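ECL CdiI (Enterobacter cloacae subsp. cloacae, PDB 4NTQ) binds the toxin domain of CdiA, a ribosomal RNase, as its cognate immunity protein in a contact-dependent growth inhibition system. Local coordinates at residues Y28-H33 against F78-Y83; D43-W48 against H141-A146. One frame throughout, in Å; residues are numbered along the deposited sequence.

Interaction 1. Residues Y28-H33 against F78-Y83; sequences YEEELH and FTWVLY
Trp80 supplies more than half of the area buried here and meets three residues of 28-33: Tyr28, Glu30 and Leu32. The closest approach is Glu30 OE1 to Trp80 CH2, 3.4 Å. The oxygen lies at the indole edge, near its plane, so it faces ring C-H groups and not the pi cloud; the carboxylate itself is turned 78° from the ring. Carboxylate carbon Glu30 CD stands 3.7 Å from Trp80 CZ2. Two contacts flank this one. Tyr28 CE2 makes an apolar contact 4.2 Å from Trp80 CH2, the two side chains crossing at about a right angle, and at the pyrrole end a methyl, Leu32 CD2, lies 4.0 Å from the indole nitrogen, Trp80 NE1. Every second residue of the strand thus directs its CB toward 78-83 and meets the same indole. Glu30 reaches it with a fully extended chain whose CG is anti to the backbone N (chi1 173°). Tyr28 OH donates a hydrogen bond to Glu30 OE1 in the plane of the phenol ring; the modelled separation is so short that its exact length is doubtful. The axes of the two short strand segments approach to 10.6 Å, their N-to-C directions 140° apart, without cross-strand hydrogen bonds, as expected for strands of two different antiparallel sheets packed face to face. Trp129 meets the rings of both Tyr28 and Trp80, while Ile23 and Ile25 of strand 16-25 also touch Trp80. On the toxin chain, Arg222 of CdiA forms a salt bridge with Glu30 OE1, a weak hydrogen bond with Tyr28 OH, and packs on Trp80. Glu30 OE1, beside the phenol hydroxyl and the indole edge, thus meets an arginine at the interface, and the toxin's guanidinium probably offsets the cost of burying this carboxylate.

Interaction 2. Residues D43-W48 against H141-A146; sequences DYKNSW and HSLNNA
The indole of Trp48 meets Leu143 at its edge, where CD2 of the leucine lies near the ring plane. One indole face is turned back on its own helix: the carbonyl oxygen of Tyr44 stands 3.1 Å above the plane, offset toward the rim, and the amide nitrogen of Lys45 lies over the same side. The indole N-H is satisfied outside the contact: Trp48 NE1 hydrogen-bonds to Ala65 O at the end of strand 61-65, while Leu34 of strand 28-35 also touches the side chain.

Leu143 holds the contact through its two methyl branches. CD1 packs 3.8 Å from Trp48 CB, and CD2 lies 3.9 Å from Lys45 CG and 4.1 Å from Lys45 CB. Its CG is anti to the carbonyl carbon (chi1 -67°), which carries the forked end toward helix 41-58. Leu49 and Leu52 touch the same leucine. With Lys45 and Trp48 they make positions i, i+3, i+4 and i+7 of one helix, the four-residue hole into which Leu143 fits as a knob. This single knob-into-hole contact brings the last turn of helix 133-144 against the 45-52 part of helix 41-58.

Lys45 meets the leucine chiefly through CB and CG, its side chain crossing that of Leu143 at about a right angle; the chain runs on extended beyond CG. No hydrogen bond joins the two segments. Past the helix, Asn145 ND2 donates to His141 O at 3.1 Å, nearly straight at 173°, although Asn145 is poorly ordered.

From the N terminus, strand 28-35 leads directly into helix 41-58, so the first segments of both interactions are near neighbours in sequence. Interaction 1 closes over the 44 residues between 28-33 and 78-83, bringing the N-terminal antiparallel sheet against the sheet that contains strand 76-85. Interaction 2 opens inside that span, at 43-48, and closes 92 residues later at 141-146, where the final helix returns to helix 41-58. The two closures therefore cross instead of nesting. Their centres are 16 Å apart and their nearest atoms about 6 Å, without touching; interaction 1 ties sheet to sheet, and interaction 2 ties helix to helix.

Interaction 1. Residues Y28-H33 against F78-Y83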
ATOM      1  N   TYR B  28      11.012   5.488 -10.256  1.00 31.87           N
ATOM      2  CA  TYR B  28       9.752   4.762 -10.214  1.00 33.61           C
ATOM      3  C   TYR B  28       8.598   5.644  -9.727  1.00 37.17           C
ATOM      4  O   TYR B  28       8.754   6.452  -8.802  1.00 41.28           O
ATOM      5  CB  TYR B  28       9.879   3.512  -9.344  1.00 26.56           C
ATOM      6  CG  TYR B  28       8.612   2.684  -9.233  1.00 35.42           C
ATOM      7  CD1 TYR B  28       8.269   1.764 -10.228  1.00 30.15           C
ATOM      8  CD2 TYR B  28       7.758   2.815  -8.128  1.00 31.47           C
ATOM      9  CE1 TYR B  28       7.107   0.993 -10.128  1.00 26.45           C
ATOM     10  CE2 TYR B  28       6.597   2.045  -8.022  1.00 27.72           C
ATOM     11  CZ  TYR B  28       6.275   1.143  -9.029  1.00 30.12           C
ATOM     12  OH  TYR B  28       5.127   0.377  -8.932  1.00 31.83           O
ATOM     13  N   GLU B  29       7.445   5.502 -10.370  1.00 33.32           N
ATOM     14  CA  GLU B  29       6.218   6.074  -9.832  1.00 35.51           C
ATOM     15  C   GLU B  29       5.023   5.156 -10.069  1.00 36.05           C
ATOM     16  O   GLU B  29       5.024   4.345 -11.000  1.00 31.94           O
ATOM     17  CB  GLU B  29       5.962   7.483 -10.365  1.00 33.86           C
ATOM     18  CG  GLU B  29       5.156   7.562 -11.615  1.00 46.36           C
ATOM     19  CD  GLU B  29       4.900   9.001 -12.029  1.00 47.03           C
ATOM     20  OE1 GLU B  29       3.876   9.608 -11.588  1.00 45.95           O
ATOM     21  OE2 GLU B  29       5.750   9.510 -12.777  1.00 39.59           O
ATOM     22  N   GLU B  30       4.018   5.274  -9.208  1.00 30.71           N
ATOM     23  CA  GLU B  30       2.873   4.378  -9.247  1.00 30.98           C
ATOM     24  C   GLU B  30       1.671   5.137  -8.757  1.00 31.99           C
ATOM     25  O   GLU B  30       1.751   5.795  -7.724  1.00 34.91           O
ATOM     26  CB  GLU B  30       3.099   3.157  -8.342  1.00 29.54           C
ATOM     27  CG  GLU B  30       1.866   2.260  -8.210  1.00 34.55           C
ATOM     28  CD  GLU B  30       2.131   0.982  -7.419  1.00 37.06           C
ATOM     29  OE1 GLU B  30       3.270   0.475  -7.461  1.00 36.26           O
ATOM     30  OE2 GLU B  30       1.193   0.482  -6.764  1.00 36.12           O
ATOM     31  N   GLU B  31       0.571   5.044  -9.502  1.00 28.18           N
ATOM     32  CA  GLU B  31      -0.684   5.731  -9.171  1.00 31.77           C
ATOM     33  C   GLU B  31      -1.376   5.107  -7.947  1.00 32.58           C
ATOM     34  O   GLU B  31      -1.400   3.886  -7.787  1.00 30.89           O
ATOM     35  CB  GLU B  31      -1.617   5.700 -10.386  1.00 38.07           C
ATOM     36  CG  GLU B  31      -2.957   6.398 -10.209  1.00 45.97           C
ATOM     37  CD  GLU B  31      -3.736   6.508 -11.532  1.00 54.75           C
ATOM     38  OE1 GLU B  31      -3.195   6.095 -12.591  1.00 51.69           O
ATOM     39  OE2 GLU B  31      -4.884   7.012 -11.506  1.00 54.63           O
ATOM     40  N   LEU B  32      -1.916   5.954  -7.075  1.00 28.62           N
ATOM     41  CA  LEU B  32      -2.632   5.495  -5.884  1.00 32.20           C
ATOM     42  C   LEU B  32      -3.980   6.215  -5.735  1.00 36.00           C
ATOM     43  O   LEU B  32      -4.149   7.358  -6.193  1.00 31.84           O
ATOM     44  CB  LEU B  32      -1.795   5.734  -4.631  1.00 36.27           C
ATOM     45  CG  LEU B  32      -0.407   5.092  -4.580  1.00 31.80           C
ATOM     46  CD1 LEU B  32       0.335   5.652  -3.395  1.00 21.14           C
ATOM     47  CD2 LEU B  32      -0.519   3.556  -4.501  1.00 27.38           C
ATOM     48  N   HIS B  33      -4.931   5.532  -5.099  1.00 32.32           N
ATOM     49  CA  HIS B  33      -6.232   6.107  -4.771  1.00 27.86           C
ATOM     50  C   HIS B  33      -6.410   6.077  -3.248  1.00 37.95           C
ATOM     51  O   HIS B  33      -6.826   5.058  -2.690  1.00 43.31           O
ATOM     52  CB  HIS B  33      -7.362   5.313  -5.435  1.00 26.87           C
ATOM     53  CG  HIS B  33      -7.272   5.257  -6.930  1.00 39.04           C
ATOM     54  ND1 HIS B  33      -7.854   4.258  -7.683  1.00 37.08           N
ATOM     55  CD2 HIS B  33      -6.683   6.096  -7.814  1.00 43.02           C
ATOM     56  CE1 HIS B  33      -7.617   4.473  -8.964  1.00 41.50           C
ATOM     57  NE2 HIS B  33      -6.906   5.586  -9.071  1.00 49.61           N
ATOM     58  N   PHE B  78      -2.989  -0.537   2.993  1.00 27.43           N
ATOM     59  CA  PHE B  78      -1.805  -0.530   2.144  1.00 28.06           C
ATOM     60  C   PHE B  78      -0.807   0.451   2.706  1.00 25.51           C
ATOM     61  O   PHE B  78      -1.179   1.531   3.168  1.00 29.50           O
ATOM     62  CB  PHE B  78      -2.142  -0.162   0.696  1.00 34.62           C
ATOM     63  CG  PHE B  78      -2.964  -1.194  -0.011  1.00 39.01           C
ATOM     64  CD1 PHE B  78      -2.356  -2.235  -0.687  1.00 26.55           C
ATOM     65  CD2 PHE B  78      -4.344  -1.129   0.013  1.00 38.83           C
ATOM     66  CE1 PHE B  78      -3.109  -3.185  -1.338  1.00 44.04           C
ATOM     67  CE2 PHE B  78      -5.104  -2.083  -0.632  1.00 44.62           C
ATOM     68  CZ  PHE B  78      -4.486  -3.115  -1.307  1.00 38.19           C
ATOM     69  N   THR B  79       0.462   0.062   2.691  1.00 28.84           N
ATOM     70  CA  THR B  79       1.519   0.940   3.149  1.00 28.69           C
ATOM     71  C   THR B  79       2.691   0.888   2.200  1.00 30.39           C
ATOM     72  O   THR B  79       2.871  -0.083   1.460  1.00 26.79           O
ATOM     73  CB  THR B  79       2.050   0.504   4.514  1.00 32.32           C
ATOM     74  OG1 THR B  79       2.714  -0.755   4.369  1.00 28.03           O
ATOM     75  CG2 THR B  79       0.914   0.380   5.539  1.00 29.41           C
ATOM     76  N   TRP B  80       3.486   1.950   2.223  1.00 30.00           N
ATOM     77  CA  TRP B  80       4.800   1.926   1.612  1.00 27.84           C
ATOM     78  C   TRP B  80       5.781   2.097   2.756  1.00 30.12           C
ATOM     79  O   TRP B  80       5.628   3.008   3.575  1.00 27.10           O
ATOM     80  CB  TRP B  80       4.924   3.001   0.529  1.00 25.38           C
ATOM     81  CG  TRP B  80       4.073   2.618  -0.684  1.00 29.95           C
ATOM     82  CD1 TRP B  80       2.717   2.705  -0.787  1.00 22.35           C
ATOM     83  CD2 TRP B  80       4.529   2.021  -1.912  1.00 29.75           C
ATOM     84  NE1 TRP B  80       2.301   2.222  -2.007  1.00 26.25           N
ATOM     85  CE2 TRP B  80       3.391   1.803  -2.717  1.00 25.93           C
ATOM     86  CE3 TRP B  80       5.791   1.658  -2.412  1.00 29.94           C
ATOM     87  CZ2 TRP B  80       3.472   1.242  -3.992  1.00 28.27           C
ATOM     88  CZ3 TRP B  80       5.871   1.106  -3.677  1.00 26.05           C
ATOM     89  CH2 TRP B  80       4.716   0.895  -4.452  1.00 30.42           C
ATOM     90  N   VAL B  81       6.754   1.191   2.827  1.00 26.79           N
ATOM     91  CA  VAL B  81       7.626   1.062   3.981  1.00 26.14           C
ATOM     92  C   VAL B  81       9.062   1.408   3.631  1.00 27.65           C
ATOM     93  O   VAL B  81       9.626   0.846   2.687  1.00 33.54           O
ATOM     94  CB  VAL B  81       7.577  -0.378   4.518  1.00 36.64           C
ATOM     95  CG1 VAL B  81       8.616  -0.581   5.595  1.00 37.74           C
ATOM     96  CG2 VAL B  81       6.178  -0.697   5.034  1.00 31.58           C
ATOM     97  N   LEU B  82       9.648   2.333   4.388  1.00 29.40           N
ATOM     98  CA  LEU B  82      11.001   2.818   4.111  1.00 21.93           C
ATOM     99  C   LEU B  82      11.960   2.205   5.118  1.00 36.73           C
ATOM    100  O   LEU B  82      11.719   2.259   6.322  1.00 33.19           O
ATOM    101  CB  LEU B  82      11.059   4.345   4.205  1.00 29.65           C
ATOM    102  CG  LEU B  82      10.537   5.175   3.026  1.00 26.81           C
ATOM    103  CD1 LEU B  82       9.118   4.814   2.615  1.00 21.61           C
ATOM    104  CD2 LEU B  82      10.617   6.641   3.361  1.00 28.26           C
ATOM    105  N   TYR B  83      13.037   1.597   4.631  1.00 24.89           N
ATOM    106  CA  TYR B  83      14.028   1.033   5.523  1.00 28.08           C
ATOM    107  C   TYR B  83      15.310   1.812   5.336  1.00 28.40           C
ATOM    108  O   TYR B  83      15.773   1.965   4.219  1.00 48.82           O
ATOM    109  CB  TYR B  83      14.271  -0.442   5.202  1.00 27.92           C
ATOM    110  CG  TYR B  83      13.162  -1.399   5.584  1.00 27.49           C
ATOM    111  CD1 TYR B  83      13.008  -1.823   6.904  1.00 28.81           C
ATOM    112  CD2 TYR B  83      12.300  -1.928   4.616  1.00 34.00           C
ATOM    113  CE1 TYR B  83      12.013  -2.720   7.259  1.00 37.66           C
ATOM    114  CE2 TYR B  83      11.281  -2.845   4.963  1.00 26.31           C
ATOM    115  CZ  TYR B  83      11.150  -3.223   6.288  1.00 42.89           C
ATOM    116  OH  TYR B  83      10.170  -4.108   6.652  1.00 48.94           O
TER

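Interaction 2. Residues D43-W48 against H141-A146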
ATOM      1  N   ASP B  43      -4.663  14.554   7.335  1.00 28.47           N
ATOM      2  CA  ASP B  43      -4.440  13.417   8.227  1.00 44.30           C
ATOM      3  C   ASP B  43      -3.355  12.453   7.714  1.00 44.60           C
ATOM      4  O   ASP B  43      -2.502  12.010   8.495  1.00 42.25           O
ATOM      5  CB  ASP B  43      -5.725  12.631   8.435  1.00 33.36           C
ATOM      6  CG  ASP B  43      -6.740  13.368   9.263  1.00 43.47           C
ATOM      7  OD1 ASP B  43      -6.363  14.176  10.136  1.00 46.81           O
ATOM      8  OD2 ASP B  43      -7.934  13.114   9.043  1.00 47.73           O
ATOM      9  N   TYR B  44      -3.400  12.124   6.417  1.00 31.35           N
ATOM     10  CA  TYR B  44      -2.435  11.209   5.829  1.00 24.02           C
ATOM     11  C   TYR B  44      -1.068  11.818   6.006  1.00 31.79           C
ATOM     12  O   TYR B  44      -0.121  11.148   6.435  1.00 38.27           O
ATOM     13  CB  TYR B  44      -2.697  10.998   4.339  1.00 22.17           C
ATOM     14  CG  TYR B  44      -3.703   9.911   4.010  1.00 24.26           C
ATOM     15  CD1 TYR B  44      -3.319   8.564   3.975  1.00 26.58           C
ATOM     16  CD2 TYR B  44      -5.030  10.227   3.707  1.00 25.33           C
ATOM     17  CE1 TYR B  44      -4.247   7.554   3.667  1.00 28.68           C
ATOM     18  CE2 TYR B  44      -5.956   9.234   3.396  1.00 29.31           C
ATOM     19  CZ  TYR B  44      -5.567   7.898   3.380  1.00 34.51           C
ATOM     20  OH  TYR B  44      -6.494   6.914   3.074  1.00 33.36           O
ATOM     21  N   LYS B  45      -0.984  13.111   5.712  1.00 31.93           N
ATOM     22  CA  LYS B  45       0.291  13.831   5.722  1.00 34.09           C
ATOM     23  C   LYS B  45       0.841  13.953   7.139  1.00 31.23           C
ATOM     24  O   LYS B  45       2.045  13.840   7.361  1.00 27.92           O
ATOM     25  CB  LYS B  45       0.140  15.219   5.080  1.00 30.53           C
ATOM     26  CG  LYS B  45       0.096  15.197   3.555  1.00 29.82           C
ATOM     27  CD  LYS B  45      -0.092  16.597   2.964  1.00 29.27           C
ATOM     28  CE  LYS B  45       0.368  16.611   1.513  1.00 36.50           C
ATOM     29  NZ  LYS B  45       0.183  17.932   0.862  1.00 37.86           N
ATOM     30  N   ASN B  46      -0.041  14.182   8.099  1.00 27.72           N
ATOM     31  CA  ASN B  46       0.397  14.237   9.486  1.00 42.22           C
ATOM     32  C   ASN B  46       0.997  12.896   9.934  1.00 40.08           C
ATOM     33  O   ASN B  46       2.046  12.849  10.569  1.00 41.29           O
ATOM     34  CB  ASN B  46      -0.759  14.649  10.391  1.00 48.21           C
ATOM     35  CG  ASN B  46      -0.484  14.348  11.832  1.00 65.93           C
ATOM     36  OD1 ASN B  46       0.209  15.104  12.506  1.00 73.06           O
ATOM     37  ND2 ASN B  46      -1.014  13.226  12.318  1.00 71.92           N
ATOM     38  N   SER B  47       0.335  11.811   9.561  1.00 39.96           N
ATOM     39  CA  SER B  47       0.797  10.474   9.882  1.00 30.10           C
ATOM     40  C   SER B  47       2.160  10.178   9.261  1.00 34.71           C
ATOM     41  O   SER B  47       3.014   9.574   9.901  1.00 45.65           O
ATOM     42  CB  SER B  47      -0.227   9.446   9.414  1.00 43.56           C
ATOM     43  OG  SER B  47       0.340   8.155   9.337  1.00 44.32           O
ATOM     44  N   TRP B  48       2.363  10.613   8.019  1.00 32.41           N
ATOM     45  CA  TRP B  48       3.637  10.415   7.335  1.00 28.67           C
ATOM     46  C   TRP B  48       4.743  11.218   8.015  1.00 29.66           C
ATOM     47  O   TRP B  48       5.864  10.737   8.165  1.00 25.31           O
ATOM     48  CB  TRP B  48       3.534  10.842   5.864  1.00 22.63           C
ATOM     49  CG  TRP B  48       2.482  10.117   5.068  1.00 20.78           C
ATOM     50  CD1 TRP B  48       1.944   8.893   5.339  1.00 25.09           C
ATOM     51  CD2 TRP B  48       1.835  10.584   3.875  1.00 28.28           C
ATOM     52  NE1 TRP B  48       0.998   8.562   4.390  1.00 29.85           N
ATOM     53  CE2 TRP B  48       0.912   9.587   3.481  1.00 28.93           C
ATOM     54  CE3 TRP B  48       1.942  11.753   3.102  1.00 29.95           C
ATOM     55  CZ2 TRP B  48       0.108   9.713   2.344  1.00 28.11           C
ATOM     56  CZ3 TRP B  48       1.134  11.884   1.972  1.00 26.54           C
ATOM     57  CH2 TRP B  48       0.225  10.867   1.607  1.00 27.48           C
ATOM     58  N   HIS B 141      10.923  17.153   5.457  1.00 25.15           N
ATOM     59  CA  HIS B 141      10.894  18.596   5.683  1.00 30.80           C
ATOM     60  C   HIS B 141       9.680  19.293   5.051  1.00 32.58           C
ATOM     61  O   HIS B 141       9.127  20.229   5.633  1.00 34.49           O
ATOM     62  CB  HIS B 141      12.197  19.227   5.187  1.00 27.57           C
ATOM     63  CG  HIS B 141      13.381  18.867   6.028  1.00 33.67           C
ATOM     64  ND1 HIS B 141      14.659  18.786   5.523  1.00 35.27           N
ATOM     65  CD2 HIS B 141      13.478  18.562   7.344  1.00 34.64           C
ATOM     66  CE1 HIS B 141      15.495  18.445   6.491  1.00 36.64           C
ATOM     67  NE2 HIS B 141      14.801  18.305   7.605  1.00 35.06           N
ATOM     68  N   SER B 142       9.259  18.844   3.869  1.00 26.79           N
ATOM     69  CA  SER B 142       8.175  19.541   3.177  1.00 32.27           C
ATOM     70  C   SER B 142       6.845  19.308   3.884  1.00 38.01           C
ATOM     71  O   SER B 142       5.953  20.161   3.870  1.00 43.74           O
ATOM     72  CB  SER B 142       8.065  19.099   1.726  1.00 29.54           C
ATOM     73  OG  SER B 142       7.703  17.735   1.668  1.00 36.01           O
ATOM     74  N   LEU B 143       6.705  18.143   4.499  1.00 33.27           N
ATOM     75  CA  LEU B 143       5.497  17.853   5.234  1.00 38.93           C
ATOM     76  C   LEU B 143       5.531  18.694   6.492  1.00 42.46           C
ATOM     77  O   LEU B 143       4.499  19.113   7.001  1.00 43.74           O
ATOM     78  CB  LEU B 143       5.438  16.373   5.585  1.00 42.80           C
ATOM     79  CG  LEU B 143       5.288  15.454   4.376  1.00 41.63           C
ATOM     80  CD1 LEU B 143       5.441  14.008   4.807  1.00 31.28           C
ATOM     81  CD2 LEU B 143       3.950  15.689   3.684  1.00 30.35           C
ATOM     82  N   ASN B 144       6.743  18.943   6.975  1.00 46.45           N
ATOM     83  CA  ASN B 144       6.962  19.643   8.236  1.00 60.12           C
ATOM     84  C   ASN B 144       6.653  21.139   8.098  1.00 68.47           C
ATOM     85  O   ASN B 144       6.520  21.862   9.090  1.00 48.42           O
ATOM     86  CB  ASN B 144       8.409  19.402   8.685  1.00 60.39           C
ATOM     87  CG  ASN B 144       8.660  19.777  10.134  1.00 62.80           C
ATOM     88  OD1 ASN B 144       7.791  19.635  10.993  1.00 70.82           O
ATOM     89  ND2 ASN B 144       9.866  20.251  10.409  1.00 55.84           N
ATOM     90  N   ASN B 145       6.547  21.582   6.844  1.00 65.56           N
ATOM     91  CA  ASN B 145       6.185  22.956   6.492  1.00 70.79           C
ATOM     92  C   ASN B 145       4.898  22.987   5.683  1.00 76.76           C
ATOM     93  O   ASN B 145       4.834  23.612   4.624  1.00 80.01           O
ATOM     94  CB  ASN B 145       7.296  23.609   5.671  1.00 61.67           C
ATOM     95  CG  ASN B 145       8.460  24.057   6.523  1.00 63.21           C
ATOM     96  OD1 ASN B 145       8.553  25.233   6.885  1.00 65.71           O
ATOM     97  ND2 ASN B 145       9.363  23.124   6.848  1.00 51.73           N
ATOM     98  N   ALA B 146       3.877  22.301   6.181  1.00 77.65           N
ATOM     99  CA  ALA B 146       2.610  22.216   5.471  1.00 78.44           C
ATOM    100  C   ALA B 146       1.444  22.073   6.445  1.00 82.14           C
ATOM    101  O   ALA B 146       0.880  23.065   6.905  1.00 82.82           O
ATOM    102  CB  ALA B 146       2.637  21.052   4.482  1.00 75.04           C
TER